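Local coordinates for protein NADH oxidase (Thermus thermophilus, PDB 6RVB) that uses NADH to reduce coenzyme A disulfide, working through a bound FAD as a member of the pyridine nucleotide-disulfide oxidoreductase family, at residues A[198-203]-A[330-335]; A[3-8]-A[28-33]; A[209-214]-A[227-232]. All blocks are in the same frame, centred on the assembly; numbering follows the deposited sequence.

Contact 1. Residues A[198-203]-A[330-335]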
loop_
_atom_site.group_PDB
_atom_site.type_symbol
_atom_site.label_atom_id
_atom_site.label_comp_id
_atom_site.label_asym_id
_atom_site.label_seq_id
_atom_site.Cartn_x
_atom_site.Cartn_y
_atom_site.Cartn_z
ATOM N N GLU A 198 17.750 -0.577 16.558
ATOM C CA GLU A 198 16.949 -0.715 17.728
ATOM C C GLU A 198 16.187 -2.025 17.636
ATOM O O GLU A 198 16.193 -2.755 18.550
ATOM C CB GLU A 198 16.077 0.497 17.931
ATOM C CG GLU A 198 15.531 0.633 19.273
ATOM C CD GLU A 198 14.695 1.887 19.451
ATOM O OE1 GLU A 198 14.608 2.698 18.486
ATOM O OE2 GLU A 198 14.124 2.056 20.566
ATOM N N GLU A 199 15.575 -2.371 16.517
ATOM C CA GLU A 199 14.879 -3.621 16.471
ATOM C C GLU A 199 15.780 -4.795 16.575
ATOM O O GLU A 199 15.388 -5.795 17.155
ATOM C CB GLU A 199 14.006 -3.781 15.263
ATOM C CG GLU A 199 12.575 -3.560 15.653
ATOM C CD GLU A 199 11.816 -4.853 15.828
ATOM O OE1 GLU A 199 12.163 -5.761 15.050
ATOM O OE2 GLU A 199 10.904 -4.936 16.724
ATOM N N LEU A 200 16.977 -4.733 16.027
ATOM C CA LEU A 200 17.798 -5.912 16.068
ATOM C C LEU A 200 18.176 -6.149 17.499
ATOM O O LEU A 200 18.237 -7.294 17.936
ATOM C CB LEU A 200 19.016 -5.745 15.210
ATOM C CG LEU A 200 18.868 -5.723 13.710
ATOM C CD1 LEU A 200 20.062 -5.151 13.009
ATOM C CD2 LEU A 200 18.743 -7.078 13.403
ATOM N N GLU A 201 18.438 -5.064 18.223
ATOM C CA GLU A 201 18.873 -5.187 19.592
ATOM C C GLU A 201 17.774 -5.678 20.517
ATOM O O GLU A 201 17.960 -6.617 21.303
ATOM C CB GLU A 201 19.450 -3.910 20.081
ATOM C CG GLU A 201 20.796 -3.734 19.520
ATOM C CD GLU A 201 21.359 -2.392 19.766
ATOM O OE1 GLU A 201 20.671 -1.465 20.275
ATOM O OE2 GLU A 201 22.513 -2.283 19.398
ATOM N N ARG A 202 16.605 -5.070 20.407
ATOM C CA ARG A 202 15.378 -5.588 21.014
ATOM C C ARG A 202 15.213 -7.110 20.822
ATOM O O ARG A 202 14.556 -7.713 21.554
ATOM C CB ARG A 202 14.188 -4.798 20.448
ATOM C CG ARG A 202 12.855 -5.138 21.016
ATOM C CD ARG A 202 11.743 -4.388 20.342
ATOM N NE ARG A 202 12.029 -2.958 20.171
ATOM C CZ ARG A 202 11.574 -1.979 20.982
ATOM N NH1 ARG A 202 10.833 -2.283 22.064
ATOM N NH2 ARG A 202 11.848 -0.685 20.719
ATOM N N HIS A 203 15.813 -7.747 19.834
ATOM C CA HIS A 203 15.628 -9.178 19.644
ATOM C C HIS A 203 16.884 -9.941 19.833
ATOM O O HIS A 203 17.014 -11.092 19.404
ATOM C CB HIS A 203 15.070 -9.514 18.291
ATOM C CG HIS A 203 13.637 -9.209 18.189
ATOM N ND1 HIS A 203 13.147 -7.964 17.872
ATOM C CD2 HIS A 203 12.564 -9.963 18.457
ATOM C CE1 HIS A 203 11.829 -7.965 17.895
ATOM N NE2 HIS A 203 11.454 -9.176 18.233
ATOM N N LYS A 330 11.821 -7.626 5.144
ATOM C CA LYS A 330 11.337 -7.789 6.504
ATOM C C LYS A 330 12.505 -8.119 7.428
ATOM O O LYS A 330 13.331 -9.016 7.155
ATOM C CB LYS A 330 10.294 -8.908 6.563
ATOM C CG LYS A 330 9.757 -9.229 7.934
ATOM C CD LYS A 330 9.365 -10.732 7.982
ATOM C CE LYS A 330 8.729 -11.097 9.319
ATOM N NZ LYS A 330 9.663 -11.351 10.443
ATOM N N ALA A 331 12.577 -7.397 8.529
ATOM C CA ALA A 331 13.603 -7.678 9.525
ATOM C C ALA A 331 12.925 -7.719 10.889
ATOM O O ALA A 331 12.479 -6.656 11.361
ATOM C CB ALA A 331 14.666 -6.637 9.470
ATOM N N PHE A 332 12.755 -8.915 11.468
ATOM C CA PHE A 332 11.916 -9.061 12.642
ATOM C C PHE A 332 10.533 -8.399 12.503
ATOM O O PHE A 332 9.710 -8.794 11.656
ATOM C CB PHE A 332 12.641 -8.589 13.888
ATOM C CG PHE A 332 13.934 -9.321 14.139
ATOM C CD1 PHE A 332 13.949 -10.478 14.827
ATOM C CD2 PHE A 332 15.134 -8.858 13.606
ATOM C CE1 PHE A 332 15.093 -11.175 14.960
ATOM C CE2 PHE A 332 16.313 -9.540 13.755
ATOM C CZ PHE A 332 16.305 -10.688 14.416
ATOM N N ASP A 333 10.264 -7.394 13.314
ATOM C CA ASP A 333 8.938 -6.816 13.336
ATOM C C ASP A 333 8.880 -5.530 12.520
ATOM O O ASP A 333 7.929 -4.737 12.663
ATOM C CB ASP A 333 8.471 -6.530 14.782
ATOM C CG ASP A 333 8.396 -7.821 15.688
ATOM O OD1 ASP A 333 8.016 -8.958 15.215
ATOM O OD2 ASP A 333 8.747 -7.687 16.912
ATOM N N LEU A 334 9.873 -5.283 11.659
ATOM C CA LEU A 334 9.822 -4.121 10.800
ATOM C C LEU A 334 9.734 -4.566 9.393
ATOM O O LEU A 334 10.435 -5.504 9.020
ATOM C CB LEU A 334 11.075 -3.310 10.985
ATOM C CG LEU A 334 11.170 -2.527 12.266
ATOM C CD1 LEU A 334 12.331 -1.682 12.176
ATOM C CD2 LEU A 334 9.895 -1.722 12.422
ATOM N N ALA A 335 8.863 -3.916 8.614
ATOM C CA ALA A 335 8.889 -3.974 7.122
ATOM C C ALA A 335 9.539 -2.689 6.601
ATOM O O ALA A 335 9.036 -1.597 6.923
ATOM C CB ALA A 335 7.490 -4.083 6.595
#
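The rings of His203 and Phe332 overlap in an offset stack, with centroids 4.8 Å apart and planes 17° from parallel. CD1 of Phe332 lies over one face of the imidazole, toward its rim, at 3.6 Å from His203 CG; in return CB of His203 covers a face of the phenyl ring, the two side chains running antiparallel alongside one another. In the plane of the imidazole, at its edge, ND1 donates a 3.2 Å hydrogen bond to Glu199 O, which fixes the turn of the ring. Near that plane too, Asp333 OD2 stands 3.2 Å from His203 CE1. The phenyl edge is met by Leu200, whose CD2 is 3.5 Å from Phe332 CE2.

Phe332 and Asp333 form the tip of a beta hairpin, a type II' turn from Ala331 to Leu334 that belongs to the dimerisation domain. Glu199 reaches this tip from the helix. A bend at chi2 (-101°) sets its CD away from an extended path, and OE1 accepts the backbone N-H of Asp333 at 3.0 Å, almost straight at 163°, from above the carboxylate plane. Its CG meanwhile rests 3.8 Å from Leu334 CG. An alanine in place of this glutamate would probably leave Asp333 N without this acceptor and open a gap beside Leu334.

The contact thus joins the nucleotide-binding part of the chain to the dimerisation part mainly through a carboxylate, an aromatic stack and leucine packing. Glu199 OE2 also comes within 3.5 Å of Asp333 OD2. Two like charges this near may raise the proton affinity of one acid, and Arg394, which packs against Glu199, could offset this.

Contact 2. Residues A[3-8]-A[28-33]. With FAD (flavin-adenine dinucleotide), chain E.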
loop_
_atom_site.group_PDB
_atom_site.type_symbol
_atom_site.label_atom_id
_atom_site.label_comp_id
_atom_site.label_asym_id
_atom_site.label_seq_id
_atom_site.Cartn_x
_atom_site.Cartn_y
_atom_site.Cartn_z
ATOM N N LYS A 3 12.871 -21.361 -34.935
ATOM C CA LYS A 3 14.279 -21.487 -34.652
ATOM C C LYS A 3 14.524 -21.842 -33.146
ATOM O O LYS A 3 13.609 -22.218 -32.387
ATOM C CB LYS A 3 14.910 -20.167 -35.102
ATOM C CG LYS A 3 13.865 -19.015 -35.172
ATOM C CD LYS A 3 14.423 -17.719 -35.725
ATOM C CE LYS A 3 14.976 -17.876 -37.161
ATOM N NZ LYS A 3 16.219 -18.665 -37.317
ATOM N N ARG A 4 15.780 -21.754 -32.724
ATOM C CA ARG A 4 16.244 -22.345 -31.469
ATOM C C ARG A 4 16.755 -21.275 -30.497
ATOM O O ARG A 4 17.635 -20.467 -30.807
ATOM C CB ARG A 4 17.298 -23.400 -31.778
ATOM C CG ARG A 4 18.180 -23.785 -30.687
ATOM C CD ARG A 4 18.928 -25.097 -30.872
ATOM N NE ARG A 4 18.160 -26.150 -30.215
ATOM C CZ ARG A 4 18.584 -26.968 -29.241
ATOM N NH1 ARG A 4 19.800 -26.919 -28.736
ATOM N NH2 ARG A 4 17.751 -27.890 -28.770
ATOM N N MET A 5 16.143 -21.260 -29.326
ATOM C CA MET A 5 16.415 -20.328 -28.254
ATOM C C MET A 5 17.106 -21.097 -27.174
ATOM O O MET A 5 16.604 -22.076 -26.611
ATOM C CB MET A 5 15.100 -19.840 -27.678
ATOM C CG MET A 5 15.188 -18.876 -26.569
ATOM S SD MET A 5 13.564 -18.391 -25.988
ATOM C CE MET A 5 14.029 -17.288 -24.645
ATOM N N VAL A 6 18.289 -20.647 -26.871
ATOM C CA VAL A 6 19.045 -21.262 -25.793
ATOM C C VAL A 6 19.227 -20.253 -24.681
ATOM O O VAL A 6 19.717 -19.141 -24.876
ATOM C CB VAL A 6 20.449 -21.678 -26.298
ATOM C CG1 VAL A 6 21.431 -21.980 -25.164
ATOM C CG2 VAL A 6 20.319 -22.826 -27.286
ATOM N N VAL A 7 18.806 -20.639 -23.507
ATOM C CA VAL A 7 18.932 -19.831 -22.314
ATOM C C VAL A 7 20.067 -20.312 -21.381
ATOM O O VAL A 7 20.037 -21.446 -20.891
ATOM C CB VAL A 7 17.638 -19.971 -21.605
ATOM C CG1 VAL A 7 17.682 -19.196 -20.338
ATOM C CG2 VAL A 7 16.592 -19.515 -22.588
ATOM N N VAL A 8 21.060 -19.460 -21.131
ATOM C CA VAL A 8 22.151 -19.819 -20.209
ATOM C C VAL A 8 21.830 -19.330 -18.768
ATOM O O VAL A 8 21.939 -18.163 -18.455
ATOM C CB VAL A 8 23.475 -19.203 -20.653
ATOM C CG1 VAL A 8 24.608 -19.947 -20.058
ATOM C CG2 VAL A 8 23.614 -19.215 -22.163
ATOM N N LEU A 28 8.999 -22.382 -31.400
ATOM C CA LEU A 28 10.371 -22.159 -30.995
ATOM C C LEU A 28 10.914 -23.407 -30.385
ATOM O O LEU A 28 10.206 -24.100 -29.676
ATOM C CB LEU A 28 10.370 -21.043 -29.947
ATOM C CG LEU A 28 10.536 -19.622 -30.468
ATOM C CD1 LEU A 28 10.363 -18.638 -29.322
ATOM C CD2 LEU A 28 11.917 -19.532 -31.035
ATOM N N GLU A 29 12.174 -23.706 -30.612
ATOM C CA GLU A 29 12.725 -24.760 -29.785
ATOM C C GLU A 29 13.389 -24.125 -28.599
ATOM O O GLU A 29 14.296 -23.355 -28.780
ATOM C CB GLU A 29 13.811 -25.520 -30.510
ATOM C CG GLU A 29 13.562 -26.037 -31.920
ATOM C CD GLU A 29 14.716 -26.962 -32.475
ATOM O OE1 GLU A 29 14.389 -27.869 -33.271
ATOM O OE2 GLU A 29 15.929 -26.812 -32.162
ATOM N N VAL A 30 12.996 -24.450 -27.384
ATOM C CA VAL A 30 13.485 -23.680 -26.234
ATOM C C VAL A 30 14.234 -24.568 -25.271
ATOM O O VAL A 30 13.698 -25.478 -24.683
ATOM C CB VAL A 30 12.304 -22.973 -25.436
ATOM C CG1 VAL A 30 12.806 -22.224 -24.261
ATOM C CG2 VAL A 30 11.566 -22.010 -26.302
ATOM N N VAL A 31 15.480 -24.274 -25.061
ATOM C CA VAL A 31 16.227 -25.084 -24.132
ATOM C C VAL A 31 17.032 -24.261 -23.086
ATOM O O VAL A 31 17.721 -23.308 -23.429
ATOM C CB VAL A 31 17.202 -26.041 -24.888
ATOM C CG1 VAL A 31 18.110 -25.292 -25.838
ATOM C CG2 VAL A 31 18.094 -26.682 -23.902
ATOM N N VAL A 32 16.977 -24.671 -21.829
ATOM C CA VAL A 32 17.643 -23.972 -20.744
ATOM C C VAL A 32 18.811 -24.763 -20.182
ATOM O O VAL A 32 18.581 -25.820 -19.678
ATOM C CB VAL A 32 16.628 -23.880 -19.589
ATOM C CG1 VAL A 32 17.254 -23.245 -18.382
ATOM C CG2 VAL A 32 15.487 -23.076 -20.016
ATOM N N TYR A 33 20.043 -24.293 -20.230
ATOM C CA TYR A 33 21.169 -24.988 -19.542
ATOM C C TYR A 33 21.496 -24.287 -18.198
ATOM O O TYR A 33 22.076 -23.210 -18.173
ATOM C CB TYR A 33 22.453 -25.014 -20.403
ATOM C CG TYR A 33 22.340 -25.771 -21.642
ATOM C CD1 TYR A 33 22.031 -27.096 -21.590
ATOM C CD2 TYR A 33 22.508 -25.191 -22.874
ATOM C CE1 TYR A 33 21.874 -27.863 -22.762
ATOM C CE2 TYR A 33 22.345 -25.946 -24.079
ATOM C CZ TYR A 33 22.028 -27.277 -23.992
ATOM O OH TYR A 33 21.849 -28.052 -25.076
HETATM P PA FAD E . 20.320 -16.005 -10.324
HETATM O O1A FAD E . 21.674 -15.473 -9.615
HETATM O O2A FAD E . 19.002 -16.184 -9.541
HETATM O O5B FAD E . 20.601 -17.449 -11.107
HETATM C C5B FAD E . 21.727 -17.656 -12.025
HETATM C C4B FAD E . 21.996 -19.143 -12.261
HETATM O O4B FAD E . 22.611 -19.234 -13.534
HETATM C C3B FAD E . 22.866 -19.744 -11.170
HETATM O O3B FAD E . 22.196 -20.828 -10.430
HETATM C C2B FAD E . 23.969 -20.278 -11.979
HETATM O O2B FAD E . 24.081 -21.587 -11.416
HETATM C C1B FAD E . 23.509 -20.253 -13.469
HETATM N N9A FAD E . 24.708 -19.985 -14.335
HETATM C C8A FAD E . 25.683 -19.038 -14.121
HETATM N N7A FAD E . 26.724 -19.153 -14.989
HETATM C C5A FAD E . 26.418 -20.189 -15.808
HETATM C C6A FAD E . 27.112 -20.819 -16.967
HETATM N N6A FAD E . 28.297 -20.269 -17.367
HETATM N N1A FAD E . 26.500 -21.889 -17.548
HETATM C C2A FAD E . 25.274 -22.345 -17.082
HETATM N N3A FAD E . 24.543 -21.846 -16.029
HETATM C C4A FAD E . 25.090 -20.758 -15.380
HETATM N N1 FAD E . 14.850 -10.165 -4.612
HETATM C C2 FAD E . 13.718 -9.435 -4.349
HETATM O O2 FAD E . 13.157 -8.768 -5.270
HETATM N N3 FAD E . 13.191 -9.456 -3.110
HETATM C C4 FAD E . 13.695 -10.203 -2.066
HETATM O O4 FAD E . 13.186 -10.238 -0.880
HETATM C C4X FAD E . 14.903 -11.054 -2.312
HETATM N N5 FAD E . 15.414 -11.821 -1.283
HETATM C C5X FAD E . 16.538 -12.558 -1.558
HETATM C C6 FAD E . 17.116 -13.352 -0.536
HETATM C C7 FAD E . 18.261 -14.133 -0.791
HETATM C C7M FAD E . 18.824 -14.956 0.333
HETATM C C8 FAD E . 18.890 -14.145 -2.167
HETATM C C8M FAD E . 20.115 -14.953 -2.503
HETATM C C9 FAD E . 18.338 -13.338 -3.184
HETATM C C9A FAD E . 17.183 -12.534 -2.967
HETATM N N10 FAD E . 16.620 -11.747 -4.045
HETATM C C10 FAD E . 15.472 -10.982 -3.710
HETATM C "C1'" FAD E . 17.229 -11.654 -5.390
HETATM C "C2'" FAD E . 16.989 -12.816 -6.301
HETATM O "O2'" FAD E . 17.683 -13.967 -5.842
HETATM C "C3'" FAD E . 17.562 -12.534 -7.662
HETATM O "O3'" FAD E . 17.327 -11.177 -8.016
HETATM C "C4'" FAD E . 16.827 -13.510 -8.600
HETATM O "O4'" FAD E . 16.912 -14.937 -8.253
HETATM C "C5'" FAD E . 17.126 -13.216 -10.083
HETATM O "O5'" FAD E . 18.290 -13.872 -10.569
HETATM P P FAD E . 18.604 -14.255 -12.107
HETATM O O1P FAD E . 17.552 -15.207 -12.649
HETATM O O2P FAD E . 19.281 -13.217 -13.031
HETATM O O3P FAD E . 19.883 -15.169 -11.707
#
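Leu28 leads into the second strand of a Rossmann-type beta-alpha-beta unit, strand 4-8, helix 13-24 and strand 29-34, and its CD2 lies 3.5 Å from Lys3 O. The two strands run parallel and adjacent, in register from Arg4 with Glu29 to Val8 with Tyr33. Glu29 opens the backbone pairing: its N donates to Lys3 O and its O accepts from Met5 N. Its side chain doubles this link, for OE2 takes the NE hydrogen of Arg4 in a salt bridge of 3.0 Å, the carboxylate and guanidinium planes being 80° apart. NH1 of the same arginine pairs with Asp104, which also hydrogen-bonds Tyr33 OH, so Asp104 links the polar ends of Arg4 and Tyr33 across the two strands.

Val30 turns to the opposite face, which helix 13-24 covers; there its CG2 lies 4.1 Å from Met5 SD and the two side chains run side by side toward Ala18 and Ala21. Val31 returns to the side of Arg4 and Val6. Its CG1 takes the crowded position between the backbone N and the carbonyl carbon (chi1 54°), and from there it covers a face of the Arg4 guanidinium and packs 3.6 Å from Val6 CG2. Its backbone is engaged at both ends, N to Met5 O and O to Val7 N.

Val32 again faces the helix, with CG2 4.1 Å from Val7 CB. Tyr33 closes the pairing through its N to Val7 O, while Tyr33 CD2 lies 4.1 Å from Val6 CG1 and the ring meets that of His76 beyond. Here the carboxy ends of both strands reach the adenine of FAD, as in other dinucleotide-binding folds: Tyr33 O lies 3.5 Å from FAD C2A, and Val8 CG1 lies 3.7 Å from FAD N1A.

Contact 3. Residues A[209-214]-A[227-232]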
loop_
_atom_site.group_PDB
_atom_site.type_symbol
_atom_site.label_atom_id
_atom_site.label_comp_id
_atom_site.label_asym_id
_atom_site.label_seq_id
_atom_site.Cartn_x
_atom_site.Cartn_y
_atom_site.Cartn_z
ATOM N N THR A 209 29.424 -1.823 14.762
ATOM C CA THR A 209 29.465 -0.946 13.646
ATOM C C THR A 209 30.921 -0.494 13.415
ATOM O O THR A 209 31.768 -0.650 14.281
ATOM C CB THR A 209 28.660 0.189 14.123
ATOM O OG1 THR A 209 27.436 0.143 13.419
ATOM C CG2 THR A 209 29.445 1.604 14.064
ATOM N N GLY A 210 31.230 0.077 12.271
ATOM C CA GLY A 210 32.589 0.457 12.004
ATOM C C GLY A 210 33.676 -0.550 12.329
ATOM O O GLY A 210 34.687 -0.201 12.860
ATOM N N VAL A 211 33.488 -1.806 11.979
ATOM C CA VAL A 211 34.352 -2.890 12.390
ATOM C C VAL A 211 35.313 -3.189 11.239
ATOM O O VAL A 211 34.950 -3.149 10.079
ATOM C CB VAL A 211 33.453 -4.054 12.608
ATOM C CG1 VAL A 211 34.207 -5.358 12.808
ATOM C CG2 VAL A 211 32.589 -3.753 13.698
ATOM N N LYS A 212 36.552 -3.496 11.556
ATOM C CA LYS A 212 37.452 -3.889 10.522
ATOM C C LYS A 212 37.647 -5.364 10.723
ATOM O O LYS A 212 38.462 -5.747 11.504
ATOM C CB LYS A 212 38.756 -3.083 10.604
ATOM C CG LYS A 212 39.520 -2.913 9.271
ATOM C CD LYS A 212 39.963 -4.243 8.628
ATOM C CE LYS A 212 40.647 -4.098 7.274
ATOM N NZ LYS A 212 41.631 -2.993 7.256
ATOM N N VAL A 213 36.886 -6.230 10.068
ATOM C CA VAL A 213 37.200 -7.645 10.328
ATOM C C VAL A 213 38.598 -8.058 9.825
ATOM O O VAL A 213 38.925 -7.860 8.678
ATOM C CB VAL A 213 36.145 -8.574 9.774
ATOM C CG1 VAL A 213 36.625 -9.986 9.856
ATOM C CG2 VAL A 213 34.863 -8.383 10.522
ATOM N N GLU A 214 39.434 -8.626 10.671
ATOM C CA GLU A 214 40.816 -8.863 10.272
ATOM C C GLU A 214 41.193 -10.281 9.942
ATOM O O GLU A 214 42.073 -10.480 9.124
ATOM C CB GLU A 214 41.762 -8.346 11.313
ATOM C CG GLU A 214 42.148 -6.911 11.181
ATOM C CD GLU A 214 42.439 -6.287 12.553
ATOM O OE1 GLU A 214 42.344 -7.013 13.606
ATOM O OE2 GLU A 214 42.752 -5.063 12.559
ATOM N N THR A 227 38.679 -9.001 15.082
ATOM C CA THR A 227 38.396 -7.680 14.537
ATOM C C THR A 227 39.183 -6.596 15.233
ATOM O O THR A 227 39.557 -6.754 16.360
ATOM C CB THR A 227 36.907 -7.336 14.676
ATOM O OG1 THR A 227 36.679 -6.770 15.945
ATOM C CG2 THR A 227 36.122 -8.523 14.611
ATOM N N SER A 228 39.410 -5.483 14.538
ATOM C CA SER A 228 39.861 -4.201 15.132
ATOM C C SER A 228 39.214 -3.899 16.499
ATOM O O SER A 228 39.780 -3.202 17.321
ATOM C CB SER A 228 39.516 -3.032 14.204
ATOM O OG SER A 228 38.119 -2.808 14.219
ATOM N N GLU A 229 38.009 -4.392 16.744
ATOM C CA GLU A 229 37.270 -3.973 17.941
ATOM C C GLU A 229 37.199 -5.089 18.980
ATOM O O GLU A 229 36.331 -5.080 19.857
ATOM C CB GLU A 229 35.829 -3.538 17.593
ATOM C CG GLU A 229 35.694 -2.498 16.469
ATOM C CD GLU A 229 36.068 -1.065 16.915
ATOM O OE1 GLU A 229 35.660 -0.109 16.212
ATOM O OE2 GLU A 229 36.766 -0.899 17.951
ATOM N N GLY A 230 38.072 -6.074 18.907
ATOM C CA GLY A 230 37.831 -7.203 19.783
ATOM C C GLY A 230 37.655 -8.510 19.071
ATOM O O GLY A 230 37.857 -8.605 17.873
ATOM N N VAL A 231 37.328 -9.546 19.808
ATOM C CA VAL A 231 37.289 -10.881 19.185
ATOM C C VAL A 231 35.976 -11.557 19.389
ATOM O O VAL A 231 35.621 -11.806 20.536
ATOM C CB VAL A 231 38.316 -11.853 19.737
ATOM C CG1 VAL A 231 37.887 -13.347 19.477
ATOM C CG2 VAL A 231 39.611 -11.553 19.063
ATOM N N VAL A 232 35.258 -11.848 18.297
ATOM C CA VAL A 232 33.933 -12.427 18.422
ATOM C C VAL A 232 34.054 -13.916 18.344
ATOM O O VAL A 232 34.489 -14.471 17.378
ATOM C CB VAL A 232 32.985 -12.001 17.317
ATOM C CG1 VAL A 232 31.674 -12.706 17.471
ATOM C CG2 VAL A 232 32.779 -10.493 17.333
#
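Val213 and Thr227 form a single antiparallel, non-hydrogen-bonded pair, their CA atoms 4.4 Å apart, after which 227-232 turns away through a type I beta turn from Thr227 to Gly230. Beside this pair, Ser228 holds Lys212 through two bonds of equal length. Its N donates to Lys212 O at 3.2 Å, with an N-H...O angle of 166°, and its OG accepts the Lys212 N-H, also at 3.2 Å. The hydroxyl stands between the backbone N and the carbonyl carbon (chi1 72°), and in this place a side-chain oxygen does the work that a main-chain carbonyl would do in a regular sheet. The CB atoms of Ser228 and Lys212 meet at 3.7 Å, and the lysine chain then leads away.

Thr227 serves the turn with its hydroxyl and the contact with its carbons. OG1 accepts Glu229 N at 2.8 Å, an ST turn, and donates to Gly230 O at 2.9 Å, from above the carbonyl plane. Val211 crosses it obliquely, CG1 lying 3.8 Å from Thr227 CB. On the same side of the sheet as Thr227, Val213 packs on Ile122, Leu178 and Val225, and its side chain comes within about 4 Å of the bound NAD.

The buried part is therefore a small, mostly apolar patch of Val211, Val213 and the carbons of Thr227, while the rim is polar. Glu214 and Glu229 bring their carboxylates close to this rim without a hydrogen bond across it. The hydrogen bonds across the contact are the two made by Ser228; those of Thr227 shape the turn that presents it.

Overall arrangement
The three contacts show how chemistry follows place. Contact 2 is core: two neighbouring strands of the parallel FAD-binding sheet, held by regular backbone bonds and valine packing. Contact 1 is also largely buried, but it joins a helix to a hairpin tip, one from each of two family regions, so side chains, aromatic and acidic, carry it. Contact 3, partly buried, lies on a small antiparallel sheet near NAD and is held by one backbone bond and one serine hydroxyl, with a turn that shapes its second segment. It is nested within the loop closed by contact 1, with nearest atoms about 8 Å apart. Contact 2 precedes both in sequence and lies on the opposite side of the chain's centre from each.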